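Long-range contacts in uncharacterized protein (Sulfolobus solfataricus, PDB 4WYH), which probably serves as a noncatalytic subunit of the archaeal eukaryotic-type primase, supporting efficient synthesis of the primers needed for DNA replication: residues A[41-46]-A[120-125]; A[48-53]-A[75-80]; A[58-63]-A[97-102]; A[35-40]-A[124-129]. All coordinates share one frame; numbering follows the deposited sequence.

Interaction 1: residues A[41-46]-A[120-125]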
loop_
_atom_site.group_PDB
_atom_site.type_symbol
_atom_site.label_atom_id
_atom_site.label_comp_id
_atom_site.label_asym_id
_atom_site.label_seq_id
_atom_site.Cartn_x
_atom_site.Cartn_y
_atom_site.Cartn_z
ATOM N N MET A 41 -5.387 4.486 7.893
ATOM C CA MET A 41 -4.733 5.481 8.737
ATOM C C MET A 41 -3.699 6.353 8.040
ATOM O O MET A 41 -3.570 7.522 8.344
ATOM C CB MET A 41 -4.148 4.800 9.954
ATOM C CG MET A 41 -5.164 4.008 10.774
ATOM S SD MET A 41 -6.432 5.045 11.552
ATOM C CE MET A 41 -5.487 6.484 12.104
ATOM N N GLY A 42 -2.967 5.762 7.097
ATOM C CA GLY A 42 -1.996 6.460 6.318
ATOM C C GLY A 42 -0.587 6.258 6.850
ATOM O O GLY A 42 -0.388 5.786 7.967
ATOM N N LEU A 43 0.378 6.534 6.000
ATOM C CA LEU A 43 1.781 6.492 6.364
ATOM C C LEU A 43 2.421 7.864 6.040
ATOM O O LEU A 43 1.711 8.881 5.799
ATOM C CB LEU A 43 2.518 5.341 5.633
ATOM C CG LEU A 43 2.042 3.894 5.906
ATOM C CD1 LEU A 43 2.815 2.868 5.051
ATOM C CD2 LEU A 43 2.112 3.527 7.379
ATOM N N GLN A 44 3.749 7.861 5.994
ATOM C CA GLN A 44 4.473 9.099 5.954
ATOM C C GLN A 44 5.520 9.146 4.822
ATOM O O GLN A 44 5.175 9.562 3.766
ATOM C CB GLN A 44 5.005 9.423 7.340
ATOM C CG GLN A 44 5.630 10.787 7.452
ATOM C CD GLN A 44 5.875 11.227 8.888
ATOM O OE1 GLN A 44 5.745 12.401 9.201
ATOM N NE2 GLN A 44 6.205 10.305 9.762
ATOM N N ASP A 45 6.782 8.872 5.089
ATOM C CA ASP A 45 7.800 8.838 4.060
ATOM C C ASP A 45 7.778 7.583 3.190
ATOM O O ASP A 45 8.382 7.564 2.150
ATOM C CB ASP A 45 9.173 8.953 4.689
ATOM C CG ASP A 45 9.374 10.309 5.458
ATOM O OD1 ASP A 45 8.624 11.290 5.224
ATOM O OD2 ASP A 45 10.275 10.305 6.308
ATOM N N SER A 46 7.062 6.538 3.615
ATOM C CA SER A 46 7.084 5.285 2.935
ATOM C C SER A 46 5.849 5.019 2.085
ATOM O O SER A 46 5.699 3.928 1.622
ATOM C CB SER A 46 7.317 4.157 3.938
ATOM O OG SER A 46 6.175 3.919 4.701
ATOM N N ASN A 120 8.744 0.615 10.476
ATOM C CA ASN A 120 8.396 1.470 11.619
ATOM C C ASN A 120 7.115 2.285 11.367
ATOM O O ASN A 120 6.328 2.389 12.231
ATOM C CB ASN A 120 9.552 2.378 11.973
ATOM C CG ASN A 120 10.638 1.643 12.730
ATOM O OD1 ASN A 120 10.434 0.504 13.157
ATOM N ND2 ASN A 120 11.782 2.246 12.890
ATOM N N GLU A 121 6.916 2.836 10.174
ATOM C CA GLU A 121 5.715 3.596 9.919
ATOM C C GLU A 121 4.421 2.726 10.059
ATOM O O GLU A 121 3.386 3.169 10.577
ATOM C CB GLU A 121 5.823 4.311 8.581
ATOM C CG GLU A 121 6.926 5.378 8.524
ATOM C CD GLU A 121 6.867 6.228 7.260
ATOM O OE1 GLU A 121 6.094 5.900 6.353
ATOM O OE2 GLU A 121 7.585 7.215 7.212
ATOM N N ILE A 122 4.508 1.491 9.566
ATOM C CA ILE A 122 3.418 0.504 9.616
ATOM C C ILE A 122 3.091 0.124 11.058
ATOM O O ILE A 122 1.966 0.218 11.503
ATOM C CB ILE A 122 3.825 -0.752 8.820
ATOM C CG1 ILE A 122 3.786 -0.447 7.318
ATOM C CG2 ILE A 122 2.932 -1.947 9.144
ATOM C CD1 ILE A 122 4.419 -1.533 6.477
ATOM N N ILE A 123 4.113 -0.326 11.749
ATOM C CA ILE A 123 4.006 -0.750 13.125
ATOM C C ILE A 123 3.443 0.356 13.999
ATOM O O ILE A 123 2.650 0.091 14.879
ATOM C CB ILE A 123 5.420 -1.147 13.639
ATOM C CG1 ILE A 123 5.885 -2.445 13.056
ATOM C CG2 ILE A 123 5.486 -1.229 15.135
ATOM C CD1 ILE A 123 4.893 -3.547 13.069
ATOM N N ARG A 124 3.901 1.586 13.783
ATOM C CA ARG A 124 3.488 2.746 14.619
ATOM C C ARG A 124 2.015 3.015 14.477
ATOM O O ARG A 124 1.332 3.322 15.499
ATOM C CB ARG A 124 4.299 3.999 14.306
ATOM C CG ARG A 124 5.726 3.806 14.825
ATOM C CD ARG A 124 6.647 4.950 14.430
ATOM N NE ARG A 124 7.999 4.808 15.004
ATOM C CZ ARG A 124 9.092 5.376 14.489
ATOM N NH1 ARG A 124 8.984 6.120 13.402
ATOM N NH2 ARG A 124 10.292 5.202 15.050
ATOM N N VAL A 125 1.513 2.798 13.249
ATOM C CA VAL A 125 0.059 2.863 13.018
ATOM C C VAL A 125 -0.678 1.719 13.691
ATOM O O VAL A 125 -1.730 1.926 14.280
ATOM C CB VAL A 125 -0.243 2.842 11.492
ATOM C CG1 VAL A 125 -1.715 2.524 11.187
ATOM C CG2 VAL A 125 0.185 4.156 10.905
#
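E121 reaches out from helix 116-128 into the bend formed by Q44, D45 and S46, and its carboxylate is gripped by four hydrogen bonds. OE1 takes three. The hydroxyl S46 OG comes from above the carboxylate plane, 2.6 Å from E121 OE1, and Q44 N arrives well out of that plane at 3.1 Å from E121 OE1. S46 N approaches OE1 on the syn side, tilted out of the plane. D45 N lies 2.8 Å from E121 OE2 and meets the syn lone pair of that oxygen. With CG anti to the carbonyl carbon (chi1 -65°) and the chain extended beyond it, the glutamate crosses Q44 and D45 at about a right angle. The loop between helix 33-41 and helix 47-63 turns its backbone N-H groups onto one carboxylate of helix 116-128, in an all-helical domain of the PriX family. D45, which binds manganese in another structure of this protein though no metal is bound here, has OD2 4.2 Å from E121 OE2; these like charges would probably favour a cation nearby. L43 lays CD2 against the backbone of E121, 3.5 Å from E121 O, while its CD1 meets I122 CG1. V125 meets the end of helix 33-41 and the first loop residue: CG1 packs on M41 CB at 3.6 Å, and CG2 sits 3.4 Å from G42 O.

Interaction 2: residues A[48-53]-A[75-80]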
loop_
_atom_site.group_PDB
_atom_site.type_symbol
_atom_site.label_atom_id
_atom_site.label_comp_id
_atom_site.label_asym_id
_atom_site.label_seq_id
_atom_site.Cartn_x
_atom_site.Cartn_y
_atom_site.Cartn_z
ATOM N N LYS A 48 4.702 5.748 -0.999
ATOM C CA LYS A 48 4.786 5.258 -2.351
ATOM C C LYS A 48 5.303 3.822 -2.396
ATOM O O LYS A 48 4.751 2.978 -3.034
ATOM C CB LYS A 48 5.587 6.225 -3.225
ATOM C CG LYS A 48 4.747 7.425 -3.628
ATOM C CD LYS A 48 5.576 8.382 -4.461
ATOM C CE LYS A 48 4.795 9.656 -4.651
ATOM N NZ LYS A 48 5.596 10.638 -5.435
ATOM N N ARG A 49 6.325 3.525 -1.616
ATOM C CA ARG A 49 6.801 2.139 -1.530
ATOM C C ARG A 49 5.737 1.172 -0.967
ATOM O O ARG A 49 5.597 0.073 -1.484
ATOM C CB ARG A 49 8.060 2.100 -0.642
ATOM C CG ARG A 49 9.181 2.885 -1.262
ATOM C CD ARG A 49 10.536 2.516 -0.637
ATOM N NE ARG A 49 10.523 2.505 0.830
ATOM C CZ ARG A 49 10.845 3.538 1.573
ATOM N NH1 ARG A 49 11.099 4.673 0.999
ATOM N NH2 ARG A 49 10.865 3.452 2.904
ATOM N N PHE A 50 4.959 1.596 0.030
ATOM C CA PHE A 50 3.875 0.773 0.601
ATOM C C PHE A 50 2.884 0.499 -0.500
ATOM O O PHE A 50 2.455 -0.599 -0.665
ATOM C CB PHE A 50 3.189 1.486 1.750
ATOM C CG PHE A 50 2.080 0.675 2.393
ATOM C CD1 PHE A 50 2.395 -0.436 3.123
ATOM C CD2 PHE A 50 0.763 0.971 2.175
ATOM C CE1 PHE A 50 1.422 -1.192 3.713
ATOM C CE2 PHE A 50 -0.240 0.193 2.765
ATOM C CZ PHE A 50 0.109 -0.892 3.517
ATOM N N ILE A 51 2.547 1.493 -1.301
ATOM C CA ILE A 51 1.681 1.260 -2.486
ATOM C C ILE A 51 2.260 0.292 -3.512
ATOM O O ILE A 51 1.583 -0.648 -3.927
ATOM C CB ILE A 51 1.289 2.603 -3.204
ATOM C CG1 ILE A 51 0.407 3.477 -2.300
ATOM C CG2 ILE A 51 0.642 2.350 -4.586
ATOM C CD1 ILE A 51 0.244 4.901 -2.856
ATOM N N LEU A 52 3.502 0.472 -3.898
ATOM C CA LEU A 52 4.098 -0.397 -4.903
ATOM C C LEU A 52 4.267 -1.841 -4.414
ATOM O O LEU A 52 3.966 -2.773 -5.137
ATOM C CB LEU A 52 5.448 0.149 -5.332
ATOM C CG LEU A 52 6.254 -0.614 -6.372
ATOM C CD1 LEU A 52 5.409 -0.810 -7.626
ATOM C CD2 LEU A 52 7.550 0.103 -6.661
ATOM N N TYR A 53 4.723 -2.019 -3.170
ATOM C CA TYR A 53 5.191 -3.339 -2.711
ATOM C C TYR A 53 4.166 -4.106 -1.954
ATOM O O TYR A 53 4.271 -5.350 -1.861
ATOM C CB TYR A 53 6.584 -3.248 -1.939
ATOM C CG TYR A 53 7.727 -2.731 -2.795
ATOM C CD1 TYR A 53 8.251 -3.499 -3.787
ATOM C CD2 TYR A 53 8.269 -1.450 -2.614
ATOM C CE1 TYR A 53 9.259 -3.011 -4.597
ATOM C CE2 TYR A 53 9.249 -0.940 -3.429
ATOM C CZ TYR A 53 9.730 -1.717 -4.439
ATOM O OH TYR A 53 10.742 -1.287 -5.240
ATOM N N LYS A 75 -5.340 6.071 -3.843
ATOM C CA LYS A 75 -5.264 7.539 -3.819
ATOM C C LYS A 75 -5.739 8.163 -2.479
ATOM O O LYS A 75 -5.045 9.017 -1.912
ATOM C CB LYS A 75 -6.039 8.126 -5.017
ATOM C CG LYS A 75 -5.666 9.541 -5.293
ATOM C CD LYS A 75 -6.834 10.275 -5.930
ATOM C CE LYS A 75 -6.806 10.178 -7.430
ATOM N NZ LYS A 75 -7.809 11.142 -7.969
ATOM N N GLU A 76 -6.842 7.656 -1.960
ATOM C CA GLU A 76 -7.384 8.019 -0.628
ATOM C C GLU A 76 -6.410 7.757 0.481
ATOM O O GLU A 76 -6.241 8.628 1.303
ATOM C CB GLU A 76 -8.564 7.168 -0.272
ATOM C CG GLU A 76 -9.836 7.756 -0.580
ATOM C CD GLU A 76 -10.927 6.729 -0.443
ATOM O OE1 GLU A 76 -10.724 5.490 -0.193
ATOM O OE2 GLU A 76 -11.989 7.202 -0.675
ATOM N N PHE A 77 -5.765 6.601 0.492
ATOM C CA PHE A 77 -4.653 6.315 1.388
ATOM C C PHE A 77 -3.516 7.319 1.277
ATOM O O PHE A 77 -3.093 7.885 2.297
ATOM C CB PHE A 77 -4.086 4.914 1.097
ATOM C CG PHE A 77 -2.726 4.701 1.661
ATOM C CD1 PHE A 77 -2.565 4.558 3.026
ATOM C CD2 PHE A 77 -1.576 4.648 0.829
ATOM C CE1 PHE A 77 -1.295 4.361 3.552
ATOM C CE2 PHE A 77 -0.311 4.428 1.378
ATOM C CZ PHE A 77 -0.182 4.304 2.728
ATOM N N TYR A 78 -3.047 7.579 0.054
ATOM C CA TYR A 78 -1.930 8.483 -0.164
ATOM C C TYR A 78 -2.111 9.828 0.428
ATOM O O TYR A 78 -1.151 10.346 1.005
ATOM C CB TYR A 78 -1.507 8.590 -1.656
ATOM C CG TYR A 78 -0.278 9.441 -1.819
ATOM C CD1 TYR A 78 0.996 8.932 -1.635
ATOM C CD2 TYR A 78 -0.405 10.810 -2.090
ATOM C CE1 TYR A 78 2.113 9.764 -1.744
ATOM C CE2 TYR A 78 0.684 11.648 -2.156
ATOM C CZ TYR A 78 1.954 11.132 -1.976
ATOM O OH TYR A 78 3.033 11.978 -2.081
ATOM N N TYR A 79 -3.303 10.437 0.270
ATOM C CA TYR A 79 -3.537 11.783 0.733
ATOM C C TYR A 79 -4.039 11.871 2.208
ATOM O O TYR A 79 -4.455 12.918 2.679
ATOM C CB TYR A 79 -4.427 12.541 -0.253
ATOM C CG TYR A 79 -3.787 12.776 -1.599
ATOM C CD1 TYR A 79 -2.703 13.630 -1.728
ATOM C CD2 TYR A 79 -4.274 12.165 -2.759
ATOM C CE1 TYR A 79 -2.106 13.895 -2.989
ATOM C CE2 TYR A 79 -3.648 12.412 -4.013
ATOM C CZ TYR A 79 -2.586 13.285 -4.102
ATOM O OH TYR A 79 -1.925 13.573 -5.277
ATOM N N LYS A 80 -3.957 10.789 2.954
ATOM C CA LYS A 80 -4.119 10.914 4.398
ATOM C C LYS A 80 -3.090 11.860 5.000
ATOM O O LYS A 80 -3.340 12.446 6.031
ATOM C CB LYS A 80 -4.048 9.554 5.113
ATOM C CG LYS A 80 -5.076 8.571 4.665
ATOM C CD LYS A 80 -6.431 9.099 4.942
ATOM C CE LYS A 80 -7.219 8.088 5.691
ATOM N NZ LYS A 80 -8.674 8.365 5.568
#
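F77 presents one face of its ring to F50, whose CE2 lies over that face, while the closest approach is F50 CD2 to F77 CZ at 3.5 Å. The two planes are inclined by 50° with centroids 5.3 Å apart, an oblique aromatic pair. At the edge of the F77 ring, near its plane, comes I51: its CG1 is 3.9 Å from F77 CE2, and the two side chains run past one another in opposing senses. An alanine in place of F77 would probably open a gap beside the F50 ring and I51 CG1, leaving both less firmly packed. One residue on, Y78 receives the aliphatic part of K48, with K48 CE 3.9 Å from Y78 OH, and I51 CD1 approaches Y78 CB at 4.3 Å. No hydrogen bond crosses between 48-53 and 75-80. The contact joins helix 47-63 to the end of helix 67-78 in the interior of the all-helical domain, where V38 of helix 33-41 touches both phenylalanines and W90 of helix 88-101 packs on K48 and I51.

Interaction 3: residues A[58-63]-A[97-102]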
loop_
_atom_site.group_PDB
_atom_site.type_symbol
_atom_site.label_atom_id
_atom_site.label_comp_id
_atom_site.label_asym_id
_atom_site.label_seq_id
_atom_site.Cartn_x
_atom_site.Cartn_y
_atom_site.Cartn_z
ATOM N N TYR A 58 -1.939 -6.439 -2.608
ATOM C CA TYR A 58 -3.007 -6.959 -1.780
ATOM C C TYR A 58 -4.391 -6.752 -2.393
ATOM O O TYR A 58 -5.207 -7.671 -2.532
ATOM C CB TYR A 58 -2.929 -6.299 -0.433
ATOM C CG TYR A 58 -4.131 -6.526 0.459
ATOM C CD1 TYR A 58 -4.413 -7.775 0.939
ATOM C CD2 TYR A 58 -5.028 -5.456 0.769
ATOM C CE1 TYR A 58 -5.550 -7.994 1.746
ATOM C CE2 TYR A 58 -6.170 -5.658 1.555
ATOM C CZ TYR A 58 -6.387 -6.907 2.064
ATOM O OH TYR A 58 -7.418 -7.189 2.865
ATOM N N LEU A 59 -4.682 -5.510 -2.740
ATOM C CA LEU A 59 -5.962 -5.157 -3.278
ATOM C C LEU A 59 -6.293 -5.957 -4.543
ATOM O O LEU A 59 -7.354 -6.550 -4.675
ATOM C CB LEU A 59 -5.995 -3.641 -3.559
ATOM C CG LEU A 59 -5.997 -2.720 -2.337
ATOM C CD1 LEU A 59 -5.915 -1.271 -2.799
ATOM C CD2 LEU A 59 -7.259 -3.017 -1.564
ATOM N N VAL A 60 -5.367 -6.005 -5.453
ATOM C CA VAL A 60 -5.592 -6.618 -6.742
ATOM C C VAL A 60 -5.539 -8.162 -6.702
ATOM O O VAL A 60 -6.422 -8.866 -7.267
ATOM C CB VAL A 60 -4.575 -6.037 -7.747
ATOM C CG1 VAL A 60 -4.608 -6.782 -9.068
ATOM C CG2 VAL A 60 -4.847 -4.531 -7.932
ATOM N N ASN A 61 -4.532 -8.699 -6.038
ATOM C CA ASN A 61 -4.219 -10.116 -6.193
ATOM C C ASN A 61 -4.694 -10.981 -5.072
ATOM O O ASN A 61 -4.898 -12.192 -5.267
ATOM C CB ASN A 61 -2.717 -10.295 -6.437
ATOM C CG ASN A 61 -2.310 -9.769 -7.797
ATOM O OD1 ASN A 61 -3.110 -9.707 -8.759
ATOM N ND2 ASN A 61 -1.066 -9.304 -7.866
ATOM N N VAL A 62 -4.925 -10.369 -3.924
ATOM C CA VAL A 62 -5.450 -11.084 -2.747
ATOM C C VAL A 62 -6.941 -10.790 -2.525
ATOM O O VAL A 62 -7.730 -11.690 -2.442
ATOM C CB VAL A 62 -4.674 -10.761 -1.477
ATOM C CG1 VAL A 62 -5.159 -11.661 -0.344
ATOM C CG2 VAL A 62 -3.172 -10.960 -1.678
ATOM N N LYS A 63 -7.301 -9.522 -2.409
ATOM C CA LYS A 63 -8.706 -9.143 -2.293
ATOM C C LYS A 63 -9.489 -9.229 -3.581
ATOM O O LYS A 63 -10.686 -9.438 -3.582
ATOM C CB LYS A 63 -8.772 -7.746 -1.703
ATOM C CG LYS A 63 -9.129 -7.699 -0.267
ATOM C CD LYS A 63 -8.629 -8.910 0.567
ATOM C CE LYS A 63 -9.775 -9.886 0.900
ATOM N NZ LYS A 63 -9.377 -10.786 1.974
ATOM N N GLY A 97 0.430 -3.326 -13.607
ATOM C CA GLY A 97 1.652 -4.169 -13.526
ATOM C C GLY A 97 1.562 -5.306 -12.512
ATOM O O GLY A 97 1.997 -6.439 -12.776
ATOM N N VAL A 98 1.060 -5.003 -11.306
ATOM C CA VAL A 98 0.949 -6.028 -10.256
ATOM C C VAL A 98 -0.090 -7.033 -10.614
ATOM O O VAL A 98 0.061 -8.228 -10.277
ATOM C CB VAL A 98 0.666 -5.486 -8.844
ATOM C CG1 VAL A 98 1.733 -4.534 -8.414
ATOM C CG2 VAL A 98 -0.752 -4.938 -8.613
ATOM N N LYS A 99 -1.166 -6.598 -11.267
ATOM C CA LYS A 99 -2.192 -7.527 -11.749
ATOM C C LYS A 99 -1.651 -8.461 -12.798
ATOM O O LYS A 99 -1.962 -9.662 -12.779
ATOM C CB LYS A 99 -3.404 -6.775 -12.326
ATOM C CG LYS A 99 -4.577 -7.696 -12.748
ATOM C CD LYS A 99 -5.784 -6.898 -13.219
ATOM C CE LYS A 99 -7.015 -7.760 -13.472
ATOM N NZ LYS A 99 -7.673 -8.228 -12.205
ATOM N N LYS A 100 -0.910 -7.925 -13.747
ATOM C CA LYS A 100 -0.350 -8.758 -14.813
ATOM C C LYS A 100 0.627 -9.822 -14.294
ATOM O O LYS A 100 0.581 -10.980 -14.749
ATOM C CB LYS A 100 0.344 -7.886 -15.863
ATOM C CG LYS A 100 -0.617 -7.261 -16.818
ATOM C CD LYS A 100 -0.025 -6.986 -18.182
ATOM C CE LYS A 100 -0.928 -6.034 -18.960
ATOM N NZ LYS A 100 -0.759 -6.365 -20.383
ATOM N N LYS A 101 1.537 -9.432 -13.370
ATOM C CA LYS A 101 2.548 -10.339 -12.873
ATOM C C LYS A 101 2.096 -11.195 -11.695
ATOM O O LYS A 101 2.802 -12.144 -11.286
ATOM C CB LYS A 101 3.859 -9.575 -12.587
ATOM C CG LYS A 101 4.495 -8.916 -13.829
ATOM C CD LYS A 101 5.675 -7.987 -13.505
ATOM C CE LYS A 101 5.253 -6.571 -13.160
ATOM N NZ LYS A 101 4.367 -6.029 -14.191
ATOM N N GLY A 102 0.913 -10.926 -11.168
ATOM C CA GLY A 102 0.422 -11.622 -10.013
ATOM C C GLY A 102 1.273 -11.456 -8.744
ATOM O O GLY A 102 1.348 -12.348 -7.916
HETATM O O HOH W 1 -3.583 -11.034 -11.201
#
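Polar contact between 58-63 and 97-102 runs through the amide of N61. Its ND2 donates to V98 O at 2.9 Å, an almost straight bond (173°) that lies in the amide plane of N61 but reaches the carbonyl oxygen from above the carbonyl plane. CG stands anti to the carbonyl carbon (chi1 -69°), beside the backbone N, and the amide it carries meets the neighbouring helix. ND2 also bonds to L103 O, just beyond G102, so one amide nitrogen serves two backbone carbonyls where helix 88-101 gives out. On the other branch a water bridges the helices: it donates to N61 OD1 at 2.8 Å and to K99 O at 2.6 Å. A leucine in place of N61 would probably leave V98 O and L103 O without this donor and the water without its acceptor on helix 47-63.

Apolar contact belongs to V60. V60 CG1 presses on K99 CB at 3.5 Å, tighter than usual for two carbons, the two side chains crossing at about a right angle. V60 CB meets V98 CG2 at 4.1 Å.

The short segment axes approach to 9.1 Å, with an angle of 27° between their N-to-C directions, so the two run roughly parallel and the C-terminal ends of helix 47-63 and helix 88-101 lie side by side. Helix 67-78 flanks them: its E67 touches K99, and its T73 and L74 pack on L59.

Interaction 4: residues A[35-40]-A[124-129]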
loop_
_atom_site.group_PDB
_atom_site.type_symbol
_atom_site.label_atom_id
_atom_site.label_comp_id
_atom_site.label_asym_id
_atom_site.label_seq_id
_atom_site.Cartn_x
_atom_site.Cartn_y
_atom_site.Cartn_z
ATOM N N ILE A 35 -2.980 -4.616 6.575
ATOM C CA ILE A 35 -2.972 -3.797 5.370
ATOM C C ILE A 35 -4.160 -2.874 5.348
ATOM O O ILE A 35 -4.007 -1.678 5.090
ATOM C CB ILE A 35 -2.930 -4.675 4.115
ATOM C CG1 ILE A 35 -1.678 -5.575 4.199
ATOM C CG2 ILE A 35 -2.929 -3.826 2.852
ATOM C CD1 ILE A 35 -1.289 -6.289 2.939
ATOM N N GLU A 36 -5.344 -3.389 5.647
ATOM C CA GLU A 36 -6.546 -2.564 5.671
ATOM C C GLU A 36 -6.413 -1.426 6.673
ATOM O O GLU A 36 -6.763 -0.284 6.397
ATOM C CB GLU A 36 -7.786 -3.402 5.993
ATOM C CG GLU A 36 -8.123 -4.464 4.931
ATOM C CD GLU A 36 -8.737 -3.920 3.655
ATOM O OE1 GLU A 36 -8.825 -2.667 3.556
ATOM O OE2 GLU A 36 -9.114 -4.723 2.724
ATOM N N LYS A 37 -5.863 -1.738 7.829
ATOM C CA LYS A 37 -5.636 -0.735 8.846
ATOM C C LYS A 37 -4.709 0.388 8.404
ATOM O O LYS A 37 -4.957 1.532 8.670
ATOM C CB LYS A 37 -5.060 -1.395 10.101
ATOM C CG LYS A 37 -5.492 -0.672 11.358
ATOM C CD LYS A 37 -7.004 -0.405 11.313
ATOM C CE LYS A 37 -7.614 0.181 12.583
ATOM N NZ LYS A 37 -9.053 0.465 12.229
ATOM N N VAL A 38 -3.588 0.032 7.801
ATOM C CA VAL A 38 -2.646 0.993 7.281
ATOM C C VAL A 38 -3.348 1.834 6.206
ATOM O O VAL A 38 -3.213 3.077 6.203
ATOM C CB VAL A 38 -1.365 0.333 6.711
ATOM C CG1 VAL A 38 -0.440 1.374 6.115
ATOM C CG2 VAL A 38 -0.591 -0.376 7.833
ATOM N N LEU A 39 -4.103 1.181 5.324
ATOM C CA LEU A 39 -4.772 1.907 4.304
ATOM C C LEU A 39 -5.710 2.954 4.883
ATOM O O LEU A 39 -5.848 4.034 4.327
ATOM C CB LEU A 39 -5.557 1.014 3.361
ATOM C CG LEU A 39 -4.787 0.357 2.247
ATOM C CD1 LEU A 39 -5.644 -0.771 1.719
ATOM C CD2 LEU A 39 -4.364 1.249 1.101
ATOM N N GLU A 40 -6.342 2.602 5.997
ATOM C CA GLU A 40 -7.262 3.507 6.668
ATOM C C GLU A 40 -6.567 4.705 7.303
ATOM O O GLU A 40 -7.121 5.779 7.276
ATOM C CB GLU A 40 -7.978 2.780 7.769
ATOM C CG GLU A 40 -8.930 3.674 8.516
ATOM C CD GLU A 40 -9.585 2.966 9.648
ATOM O OE1 GLU A 40 -9.010 1.932 10.077
ATOM O OE2 GLU A 40 -10.665 3.449 10.079
ATOM N N ARG A 124 3.901 1.586 13.783
ATOM C CA ARG A 124 3.488 2.746 14.619
ATOM C C ARG A 124 2.015 3.015 14.477
ATOM O O ARG A 124 1.332 3.322 15.499
ATOM C CB ARG A 124 4.299 3.999 14.306
ATOM C CG ARG A 124 5.726 3.806 14.825
ATOM C CD ARG A 124 6.647 4.950 14.430
ATOM N NE ARG A 124 7.999 4.808 15.004
ATOM C CZ ARG A 124 9.092 5.376 14.489
ATOM N NH1 ARG A 124 8.984 6.120 13.402
ATOM N NH2 ARG A 124 10.292 5.202 15.050
ATOM N N VAL A 125 1.513 2.798 13.249
ATOM C CA VAL A 125 0.059 2.863 13.018
ATOM C C VAL A 125 -0.678 1.719 13.691
ATOM O O VAL A 125 -1.730 1.926 14.280
ATOM C CB VAL A 125 -0.243 2.842 11.492
ATOM C CG1 VAL A 125 -1.715 2.524 11.187
ATOM C CG2 VAL A 125 0.185 4.156 10.905
ATOM N N LEU A 126 -0.148 0.496 13.562
ATOM C CA LEU A 126 -0.824 -0.693 14.120
ATOM C C LEU A 126 -0.829 -0.573 15.642
ATOM O O LEU A 126 -1.844 -0.893 16.314
ATOM C CB LEU A 126 -0.125 -1.964 13.673
ATOM C CG LEU A 126 -0.093 -2.186 12.167
ATOM C CD1 LEU A 126 0.618 -3.507 11.900
ATOM C CD2 LEU A 126 -1.515 -2.139 11.621
ATOM N N LYS A 127 0.305 -0.049 16.146
ATOM C CA LYS A 127 0.591 0.001 17.542
ATOM C C LYS A 127 -0.194 1.066 18.244
ATOM O O LYS A 127 -0.780 0.787 19.326
ATOM C CB LYS A 127 2.080 0.172 17.791
ATOM C CG LYS A 127 2.816 -1.128 17.608
ATOM C CD LYS A 127 4.199 -0.897 18.066
ATOM C CE LYS A 127 4.997 -2.147 17.734
ATOM N NZ LYS A 127 4.972 -3.299 18.704
ATOM N N ASN A 128 -0.277 2.259 17.652
ATOM C CA ASN A 128 -1.027 3.316 18.368
ATOM C C ASN A 128 -2.511 3.117 18.318
ATOM O O ASN A 128 -3.235 3.801 19.031
ATOM C CB ASN A 128 -0.690 4.724 17.910
ATOM C CG ASN A 128 -1.152 4.992 16.533
ATOM O OD1 ASN A 128 -1.262 4.072 15.726
ATOM N ND2 ASN A 128 -1.454 6.262 16.238
ATOM N N SER A 129 -2.979 2.209 17.471
ATOM C CA SER A 129 -4.371 1.862 17.510
ATOM C C SER A 129 -4.609 1.046 18.760
ATOM O O SER A 129 -5.743 0.575 18.972
ATOM C CB SER A 129 -4.766 1.121 16.244
ATOM O OG SER A 129 -4.677 2.024 15.139
#
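K37 NZ holds E40 OE1 at 2.6 Å, a salt bridge within helix 33-41 that meets the syn lone pair of E40 OE1. The lysine chain bends at chi2 (47°), which turns CD aside, and its CB is the part nearest the other helix: K37 CB meets L126 CD2 at 3.9 Å. The same methyl is 4.3 Å from V38 CG2, so L126 CD2 sits against two neighbouring residues of helix 33-41. V125 CG1 adds contacts of similar length, 4.2 Å to K37 O and 4.3 Å to V38 CA. At the chain's C-terminus S129 OG bonds back to V125 O at 3.1 Å, nearly along the C=O axis, and K37 CE passes the hydroxyl at 4.3 Å. No hydrogen bond joins the two segments. W34, on the same helix as K37, also touches L126. With axes 9.7 Å apart and crossing at 95°, this is a near-perpendicular helix-helix packing that brings the first and last helices of the modelled all-helical domain together.

Interactions 1 and 4 end on the same part of helix 116-128, sharing R124 and V125, with centres 7 Å apart; L43 CG of interaction 1 lies 3.5 Å from V38 CG1 of interaction 4. Interaction 2 continues inward from both: L43 CD1 is 3.5 Å from F50 CG, and F50 CZ is 3.5 Å from V38 CG1. Interaction 3 lies across the chain's centre from interaction 1, about 22 Å between centres, yet Y58 CD2 still packs on I35 CG2 of interaction 4. The manganese ligand D45 belongs to interaction 1; the side chain of K48 in interaction 2 is about 9 Å from that of D45, and interaction 3 is remote from that site.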